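Local structure of dihydropteridine reductase (Caenorhabditis elegans, 1OOE) at residues L222-E227 with S231-Q236; G13-A18 with S199-H204; T128-A133 with I141-A146. The protein probably reduces quinonoid dihydrobiopterin to tetrahydrobiopterin with NADH or NADPH, working as a homodimeric member of the short-chain dehydrogenase/reductase family. All coordinates share one frame; numbering follows the deposited sequence.

Contact 1 of 3, residues L222-E227 with S231-Q236; sequences LKITTE and STITPQ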
loop_
_atom_site.group_PDB
_atom_site.type_symbol
_atom_site.label_atom_id
_atom_site.label_comp_id
_atom_site.label_asym_id
_atom_site.label_seq_id
_atom_site.Cartn_x
_atom_site.Cartn_y
_atom_site.Cartn_z
ATOM N N LEU A 222 -14.796 -9.140 -1.354
ATOM C CA LEU A 222 -15.599 -10.306 -0.987
ATOM C C LEU A 222 -15.013 -11.246 0.061
ATOM O O LEU A 222 -14.121 -12.037 -0.239
ATOM C CB LEU A 222 -15.907 -11.101 -2.258
ATOM C CG LEU A 222 -16.461 -10.255 -3.414
ATOM C CD1 LEU A 222 -16.437 -11.062 -4.712
ATOM C CD2 LEU A 222 -17.874 -9.793 -3.091
ATOM N N LYS A 223 -15.535 -11.171 1.281
ATOM C CA LYS A 223 -15.060 -12.040 2.355
ATOM C C LYS A 223 -15.745 -13.396 2.198
ATOM O O LYS A 223 -16.973 -13.484 2.127
ATOM C CB LYS A 223 -15.387 -11.426 3.720
ATOM C CG LYS A 223 -14.813 -12.191 4.905
ATOM C CD LYS A 223 -15.051 -11.425 6.195
ATOM C CE LYS A 223 -14.493 -12.155 7.407
ATOM N NZ LYS A 223 -14.711 -11.357 8.649
ATOM N N ILE A 224 -14.945 -14.454 2.142
ATOM C CA ILE A 224 -15.483 -15.789 1.957
ATOM C C ILE A 224 -15.285 -16.646 3.198
ATOM O O ILE A 224 -14.159 -16.855 3.651
ATOM C CB ILE A 224 -14.825 -16.459 0.741
ATOM C CG1 ILE A 224 -15.046 -15.573 -0.491
ATOM C CG2 ILE A 224 -15.413 -17.851 0.521
ATOM C CD1 ILE A 224 -14.388 -16.083 -1.755
ATOM N N THR A 225 -16.397 -17.131 3.739
ATOM C CA THR A 225 -16.376 -17.956 4.940
ATOM C C THR A 225 -17.122 -19.273 4.748
ATOM O O THR A 225 -17.992 -19.397 3.884
ATOM C CB THR A 225 -17.011 -17.199 6.126
ATOM O OG1 THR A 225 -18.344 -16.801 5.778
ATOM C CG2 THR A 225 -16.196 -15.957 6.467
ATOM N N THR A 226 -16.771 -20.261 5.562
ATOM C CA THR A 226 -17.408 -21.568 5.501
ATOM C C THR A 226 -17.750 -22.005 6.920
ATOM O O THR A 226 -16.910 -21.941 7.814
ATOM C CB THR A 226 -16.476 -22.619 4.854
ATOM O OG1 THR A 226 -16.082 -22.171 3.550
ATOM C CG2 THR A 226 -17.192 -23.961 4.718
ATOM N N GLU A 227 -18.994 -22.425 7.123
ATOM C CA GLU A 227 -19.454 -22.877 8.433
ATOM C C GLU A 227 -20.433 -24.021 8.225
ATOM O O GLU A 227 -21.351 -23.917 7.412
ATOM C CB GLU A 227 -20.145 -21.739 9.183
ATOM C CG GLU A 227 -20.614 -22.122 10.578
ATOM C CD GLU A 227 -21.360 -21.000 11.269
ATOM O OE1 GLU A 227 -20.765 -19.919 11.463
ATOM O OE2 GLU A 227 -22.542 -21.199 11.617
ATOM N N SER A 231 -20.365 -22.659 2.260
ATOM C CA SER A 231 -19.576 -21.456 2.012
ATOM C C SER A 231 -20.454 -20.255 1.674
ATOM O O SER A 231 -21.486 -20.391 1.020
ATOM C CB SER A 231 -18.578 -21.695 0.878
ATOM O OG SER A 231 -17.618 -22.673 1.244
ATOM N N THR A 232 -20.028 -19.079 2.124
ATOM C CA THR A 232 -20.768 -17.846 1.891
ATOM C C THR A 232 -19.834 -16.716 1.463
ATOM O O THR A 232 -18.704 -16.624 1.942
ATOM C CB THR A 232 -21.512 -17.405 3.172
ATOM O OG1 THR A 232 -22.399 -18.447 3.596
ATOM C CG2 THR A 232 -22.315 -16.139 2.916
ATOM N N ILE A 233 -20.313 -15.872 0.552
ATOM C CA ILE A 233 -19.547 -14.726 0.067
ATOM C C ILE A 233 -20.279 -13.467 0.533
ATOM O O ILE A 233 -21.428 -13.235 0.157
ATOM C CB ILE A 233 -19.459 -14.717 -1.474
ATOM C CG1 ILE A 233 -18.789 -16.004 -1.960
ATOM C CG2 ILE A 233 -18.674 -13.492 -1.953
ATOM C CD1 ILE A 233 -18.712 -16.113 -3.472
ATOM N N THR A 234 -19.614 -12.661 1.353
ATOM C CA THR A 234 -20.225 -11.447 1.885
ATOM C C THR A 234 -19.424 -10.187 1.555
ATOM O O THR A 234 -18.285 -10.034 1.997
ATOM C CB THR A 234 -20.355 -11.529 3.430
ATOM O OG1 THR A 234 -20.971 -12.767 3.800
ATOM C CG2 THR A 234 -21.198 -10.378 3.960
ATOM N N PRO A 235 -20.002 -9.277 0.754
ATOM C CA PRO A 235 -19.306 -8.037 0.400
ATOM C C PRO A 235 -19.087 -7.212 1.670
ATOM O O PRO A 235 -19.982 -7.127 2.520
ATOM C CB PRO A 235 -20.278 -7.357 -0.563
ATOM C CG PRO A 235 -20.990 -8.506 -1.194
ATOM C CD PRO A 235 -21.246 -9.416 -0.024
ATOM N N GLN A 236 -17.904 -6.618 1.799
ATOM C CA GLN A 236 -17.569 -5.806 2.968
ATOM C C GLN A 236 -17.637 -4.314 2.668
ATOM O O GLN A 236 -17.982 -3.959 1.522
ATOM C CB GLN A 236 -16.165 -6.159 3.474
ATOM C CG GLN A 236 -15.997 -7.616 3.869
ATOM C CD GLN A 236 -16.906 -8.020 5.019
ATOM O OE1 GLN A 236 -16.794 -7.495 6.125
ATOM N NE2 GLN A 236 -17.807 -8.961 4.762
ATOM O OXT GLN A 236 -17.350 -3.516 3.585
HETATM O O HOH W 1 -18.746 -14.366 4.333
#
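Ile233 pushes its CG2 methyl into the hollow beside Leu222, lying 3.7 Å from Leu222 CB and 4.0 Å from Leu222 CD2. The other branch of Ile233, CG1, runs alongside CG1 of Ile224, the two chains pointing the same way. Leu222 CD2 also meets the puckered ring of Pro235 at CG, 3.9 Å away, so this one methyl touches two residues of the neighbouring strand. At the far end of this face the bumps turn polar: Thr226 OG1 and Ser231 OG share a hydrogen bond of 2.8 Å, and the threonine hydroxyl is bonded to Thr196 as well. Helix 198-210 covers the face, with Phe200 touching Ser231 and Ile233.

The other face is wetter. A water donates to Lys223 O and joins Thr225 OG1 to Thr234 OG1, bridging the two hydroxyls. Gln236 folds back, bent at chi2 (-62°), which brings its NE2 to 3.0 Å from Thr234 O and lays the amide end against Lys223 CB. Thr234 O thus takes two donors, Gln236 NE2 and Lys223 N, from opposite faces of its carbonyl plane. Paired backbone bonds link Lys223 with Thr234 and Thr225 with Thr232, the shortest being Thr232 N to Thr225 O at 2.7 Å. The whole is a C-terminal antiparallel beta hairpin, whose second strand ends the otherwise parallel Rossmann-type sheet.

Contact 2 of 3, residues G13-A18 with S199-H204; sequences GALGSA and SFISEH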
loop_
_atom_site.group_PDB
_atom_site.type_symbol
_atom_site.label_atom_id
_atom_site.label_comp_id
_atom_site.label_asym_id
_atom_site.label_seq_id
_atom_site.Cartn_x
_atom_site.Cartn_y
_atom_site.Cartn_z
ATOM N N GLY A 13 0.635 -22.013 -7.710
ATOM C CA GLY A 13 0.150 -22.169 -6.346
ATOM C C GLY A 13 -1.019 -23.134 -6.237
ATOM O O GLY A 13 -1.552 -23.586 -7.250
ATOM N N ALA A 14 -1.426 -23.451 -5.010
ATOM C CA ALA A 14 -2.533 -24.377 -4.795
ATOM C C ALA A 14 -3.821 -23.891 -5.462
ATOM O O ALA A 14 -4.429 -24.610 -6.254
ATOM C CB ALA A 14 -2.762 -24.582 -3.297
ATOM N N LEU A 15 -4.227 -22.667 -5.142
ATOM C CA LEU A 15 -5.441 -22.099 -5.710
ATOM C C LEU A 15 -5.278 -21.820 -7.202
ATOM O O LEU A 15 -6.179 -22.102 -7.994
ATOM C CB LEU A 15 -5.820 -20.807 -4.973
ATOM C CG LEU A 15 -7.042 -20.039 -5.486
ATOM C CD1 LEU A 15 -8.274 -20.943 -5.481
ATOM C CD2 LEU A 15 -7.278 -18.813 -4.612
ATOM N N GLY A 16 -4.129 -21.269 -7.579
ATOM C CA GLY A 16 -3.880 -20.960 -8.976
ATOM C C GLY A 16 -3.936 -22.173 -9.884
ATOM O O GLY A 16 -4.530 -22.125 -10.966
ATOM N N SER A 17 -3.313 -23.265 -9.451
ATOM C CA SER A 17 -3.306 -24.493 -10.234
ATOM C C SER A 17 -4.719 -25.066 -10.331
ATOM O O SER A 17 -5.108 -25.608 -11.367
ATOM C CB SER A 17 -2.354 -25.523 -9.607
ATOM O OG SER A 17 -2.367 -26.739 -10.333
ATOM N N ALA A 18 -5.488 -24.941 -9.253
ATOM C CA ALA A 18 -6.860 -25.438 -9.244
ATOM C C ALA A 18 -7.706 -24.663 -10.252
ATOM O O ALA A 18 -8.508 -25.243 -10.988
ATOM C CB ALA A 18 -7.461 -25.300 -7.848
ATOM N N SER A 199 -12.545 -25.479 -5.043
ATOM C CA SER A 199 -13.543 -25.557 -6.107
ATOM C C SER A 199 -14.630 -24.490 -5.977
ATOM O O SER A 199 -15.230 -24.087 -6.972
ATOM C CB SER A 199 -14.193 -26.947 -6.133
ATOM O OG SER A 199 -14.920 -27.209 -4.945
ATOM N N PHE A 200 -14.888 -24.035 -4.755
ATOM C CA PHE A 200 -15.900 -23.007 -4.537
ATOM C C PHE A 200 -15.469 -21.752 -5.287
ATOM O O PHE A 200 -16.289 -21.073 -5.905
ATOM C CB PHE A 200 -16.025 -22.686 -3.048
ATOM C CG PHE A 200 -17.134 -21.717 -2.723
ATOM C CD1 PHE A 200 -18.467 -22.114 -2.787
ATOM C CD2 PHE A 200 -16.843 -20.412 -2.339
ATOM C CE1 PHE A 200 -19.496 -21.224 -2.468
ATOM C CE2 PHE A 200 -17.864 -19.510 -2.018
ATOM C CZ PHE A 200 -19.195 -19.920 -2.083
ATOM N N ILE A 201 -14.172 -21.458 -5.220
ATOM C CA ILE A 201 -13.603 -20.291 -5.884
ATOM C C ILE A 201 -13.571 -20.466 -7.403
ATOM O O ILE A 201 -14.013 -19.583 -8.145
ATOM C CB ILE A 201 -12.162 -20.010 -5.375
ATOM C CG1 ILE A 201 -12.181 -19.800 -3.856
ATOM C CG2 ILE A 201 -11.585 -18.791 -6.081
ATOM C CD1 ILE A 201 -13.008 -18.621 -3.406
ATOM N N SER A 202 -13.057 -21.602 -7.867
ATOM C CA SER A 202 -12.974 -21.861 -9.302
ATOM C C SER A 202 -14.357 -21.794 -9.937
ATOM O O SER A 202 -14.528 -21.220 -11.014
ATOM C CB SER A 202 -12.351 -23.236 -9.569
ATOM O OG SER A 202 -11.038 -23.309 -9.042
ATOM N N GLU A 203 -15.339 -22.381 -9.260
ATOM C CA GLU A 203 -16.709 -22.381 -9.751
ATOM C C GLU A 203 -17.266 -20.965 -9.862
ATOM O O GLU A 203 -17.922 -20.628 -10.853
ATOM C CB GLU A 203 -17.594 -23.234 -8.838
ATOM C CG GLU A 203 -17.493 -24.727 -9.123
ATOM C CD GLU A 203 -18.065 -25.580 -8.007
ATOM O OE1 GLU A 203 -19.044 -25.146 -7.366
ATOM O OE2 GLU A 203 -17.543 -26.690 -7.779
ATOM N N HIS A 204 -17.007 -20.126 -8.864
ATOM C CA HIS A 204 -17.513 -18.763 -8.934
ATOM C C HIS A 204 -16.808 -17.945 -10.004
ATOM O O HIS A 204 -17.432 -17.108 -10.656
ATOM C CB HIS A 204 -17.424 -18.066 -7.573
ATOM C CG HIS A 204 -18.567 -18.395 -6.664
ATOM N ND1 HIS A 204 -18.695 -19.618 -6.040
ATOM C CD2 HIS A 204 -19.664 -17.680 -6.319
ATOM C CE1 HIS A 204 -19.823 -19.641 -5.352
ATOM N NE2 HIS A 204 -20.430 -18.478 -5.505
#
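Leu15 and Ile201 meet where the first helix of the Rossmann-type fold, 14-25, comes up against helix 198-210. The touch is small: Leu15 CD1 lies 4.0 Å from both CB and CG2 of Ile201, and their side chains cross at about a right angle. Leu15 CG stands anti to the backbone N (chi1 177°), and with chi2 at 57° this carries CD1 over to the second helix although CB does not point there. About one turn on in helix 14-25, Ala18 meets Ser202. Ala18 turns its CB toward the second helix, and Ser202 OG lies 3.7 Å from Ala18 O, a van der Waals contact. Ile201 and Ser202 are each modelled in two conformers, so the fit of their ends is less certain.

Further out, Leu15 also rests on Val79 and Leu178, Ile201 on Ile224 of strand 221-227, and Ser202 on Ile19 and Phe22 of the first helix. Gly13 occupies the N-cap position of that helix; Gly13 and Gly16 are the second and third glycines of a GxGxxG-like pattern, consistent with the dinucleotide-binding turn of this family. Within helix 198-210, His204 CE1 sits over one face of the Phe200 ring, toward its rim. Phe200 O accepts His204 N in the ordinary i to i-4 helical bond and His204 ND1, 2.8 Å away, from the opposite face of its carbonyl plane.

Contact 3 of 3, residues T128-A133 with I141-A146; sequences TGAAAA and IGYGMA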
loop_
_atom_site.group_PDB
_atom_site.type_symbol
_atom_site.label_atom_id
_atom_site.label_comp_id
_atom_site.label_asym_id
_atom_site.label_seq_id
_atom_site.Cartn_x
_atom_site.Cartn_y
_atom_site.Cartn_z
ATOM N N THR A 128 -6.613 -10.657 -5.380
ATOM C CA THR A 128 -6.691 -11.292 -4.077
ATOM C C THR A 128 -6.305 -10.313 -2.981
ATOM O O THR A 128 -5.187 -9.803 -2.962
ATOM C CB THR A 128 -5.778 -12.525 -4.020
ATOM O OG1 THR A 128 -6.165 -13.450 -5.046
ATOM C CG2 THR A 128 -5.901 -13.216 -2.665
ATOM N N GLY A 129 -7.244 -10.046 -2.078
ATOM C CA GLY A 129 -6.988 -9.127 -0.984
ATOM C C GLY A 129 -6.652 -9.897 0.279
ATOM O O GLY A 129 -5.975 -10.917 0.216
ATOM N N ALA A 130 -7.129 -9.411 1.423
ATOM C CA ALA A 130 -6.882 -10.084 2.696
ATOM C C ALA A 130 -7.883 -9.627 3.755
ATOM O O ALA A 130 -7.939 -8.449 4.106
ATOM C CB ALA A 130 -5.457 -9.805 3.164
ATOM N N ALA A 131 -8.672 -10.565 4.272
ATOM C CA ALA A 131 -9.664 -10.232 5.287
ATOM C C ALA A 131 -9.031 -9.515 6.484
ATOM O O ALA A 131 -9.618 -8.595 7.044
ATOM C CB ALA A 131 -10.389 -11.511 5.753
ATOM N N ALA A 132 -7.825 -9.926 6.861
ATOM C CA ALA A 132 -7.147 -9.310 8.000
ATOM C C ALA A 132 -6.829 -7.832 7.790
ATOM O O ALA A 132 -6.750 -7.072 8.752
ATOM C CB ALA A 132 -5.864 -10.073 8.322
ATOM N N ALA A 133 -6.655 -7.423 6.536
ATOM C CA ALA A 133 -6.326 -6.031 6.237
ATOM C C ALA A 133 -7.495 -5.061 6.388
ATOM O O ALA A 133 -7.325 -3.852 6.220
ATOM C CB ALA A 133 -5.735 -5.925 4.828
ATOM N N ILE A 141 2.461 -6.054 10.205
ATOM C CA ILE A 141 2.308 -4.739 9.598
ATOM C C ILE A 141 2.571 -4.652 8.096
ATOM O O ILE A 141 1.797 -4.020 7.376
ATOM C CB ILE A 141 3.175 -3.709 10.361
ATOM C CG1 ILE A 141 2.683 -3.632 11.812
ATOM C CG2 ILE A 141 3.092 -2.340 9.699
ATOM C CD1 ILE A 141 3.437 -2.647 12.700
ATOM N N GLY A 142 3.643 -5.281 7.622
ATOM C CA GLY A 142 3.953 -5.242 6.200
ATOM C C GLY A 142 2.877 -5.904 5.355
ATOM O O GLY A 142 2.444 -5.360 4.333
ATOM N N TYR A 143 2.446 -7.086 5.777
ATOM C CA TYR A 143 1.401 -7.813 5.065
ATOM C C TYR A 143 0.158 -6.926 5.023
ATOM O O TYR A 143 -0.479 -6.769 3.979
ATOM C CB TYR A 143 1.084 -9.118 5.800
ATOM C CG TYR A 143 0.039 -9.980 5.123
ATOM C CD1 TYR A 143 0.313 -10.630 3.920
ATOM C CD2 TYR A 143 -1.218 -10.154 5.697
ATOM C CE1 TYR A 143 -0.643 -11.438 3.308
ATOM C CE2 TYR A 143 -2.181 -10.957 5.096
ATOM C CZ TYR A 143 -1.884 -11.599 3.902
ATOM O OH TYR A 143 -2.829 -12.411 3.313
ATOM N N GLY A 144 -0.176 -6.343 6.171
ATOM C CA GLY A 144 -1.341 -5.477 6.254
ATOM C C GLY A 144 -1.282 -4.310 5.286
ATOM O O GLY A 144 -2.262 -4.042 4.588
ATOM N N MET A 145 -0.142 -3.620 5.250
ATOM C CA MET A 145 0.071 -2.469 4.363
ATOM C C MET A 145 -0.081 -2.835 2.898
ATOM O O MET A 145 -0.761 -2.145 2.133
ATOM C CB MET A 145 1.484 -1.911 4.513
ATOM C CG MET A 145 1.807 -1.225 5.803
ATOM S SD MET A 145 3.257 -0.214 5.497
ATOM C CE MET A 145 4.557 -1.426 5.463
ATOM N N ALA A 146 0.614 -3.900 2.513
ATOM C CA ALA A 146 0.607 -4.382 1.138
ATOM C C ALA A 146 -0.804 -4.709 0.682
ATOM O O ALA A 146 -1.237 -4.271 -0.386
ATOM C CB ALA A 146 1.499 -5.620 1.016
#
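Ala133 and Gly144 bring their backbones together, CA to CA 5.0 Å, where the loop leaving strand 123-128 curls into a short 3-10 turn beside the first turns of helix 141-158. Within the loop, Ala133 N bonds back to Ala130 O at 2.9 Å, closing the turn; the CB atoms of Ala130 and Ala133 both point toward the helix. The helix presents glycine at the close point, and Ala133 CB sits 4.0 Å from Gly144 O.

The main side-chain contact is Ala130 with Tyr143. The tyrosine's CG lies anti to its N (chi1 -178°), which sends the ring out from the helix toward the loop. There Ala130 CB meets its far end obliquely, 3.7 Å from Tyr143 OH and 4.0 Å from Tyr143 CE2. No hydrogen bond joins the two segments; the grip is van der Waals. Polar ties come from deeper in the same helix: Lys147 NZ is hydrogen-bonded to both Thr128 O and Gly129 O, and His151 NE2 to Ala130 N. Tyr143 and Lys147 have the Tyr-x-x-x-Lys spacing of the short-chain dehydrogenase/reductase active site, so this loop probably forms one wall of it.

Trp83 meets the Tyr143 ring edge-to-face and Met100 of helix 93-118 packs on it too, while on another side of helix 141-158 Ile141 and Met145 pack on Leu153 of the second subunit, and Gly129 is backbone-bonded to Ile173 of strand 169-175.

How the contacts relate
All three contacts belong to one Rossmann-type domain: contact 1 lies at the edge of its sheet, contact 2 between two helices flanking it, contact 3 where a loop leaves strand 123-128. Contact 3 falls within the long span of chain that separates the two halves of contact 2; contact 1 follows both and ends the chain. Contacts 1 and 2 have centres about 15 Å apart and touch directly, because helix 198-210 packs on the terminal hairpin as well as on helix 14-25. Contact 3 lies about 17 Å from contact 1 and 20 Å from contact 2, centre to centre, and touches neither. It holds the start of the probable active-site helix, and contact 2 that of the probable dinucleotide-binding helix.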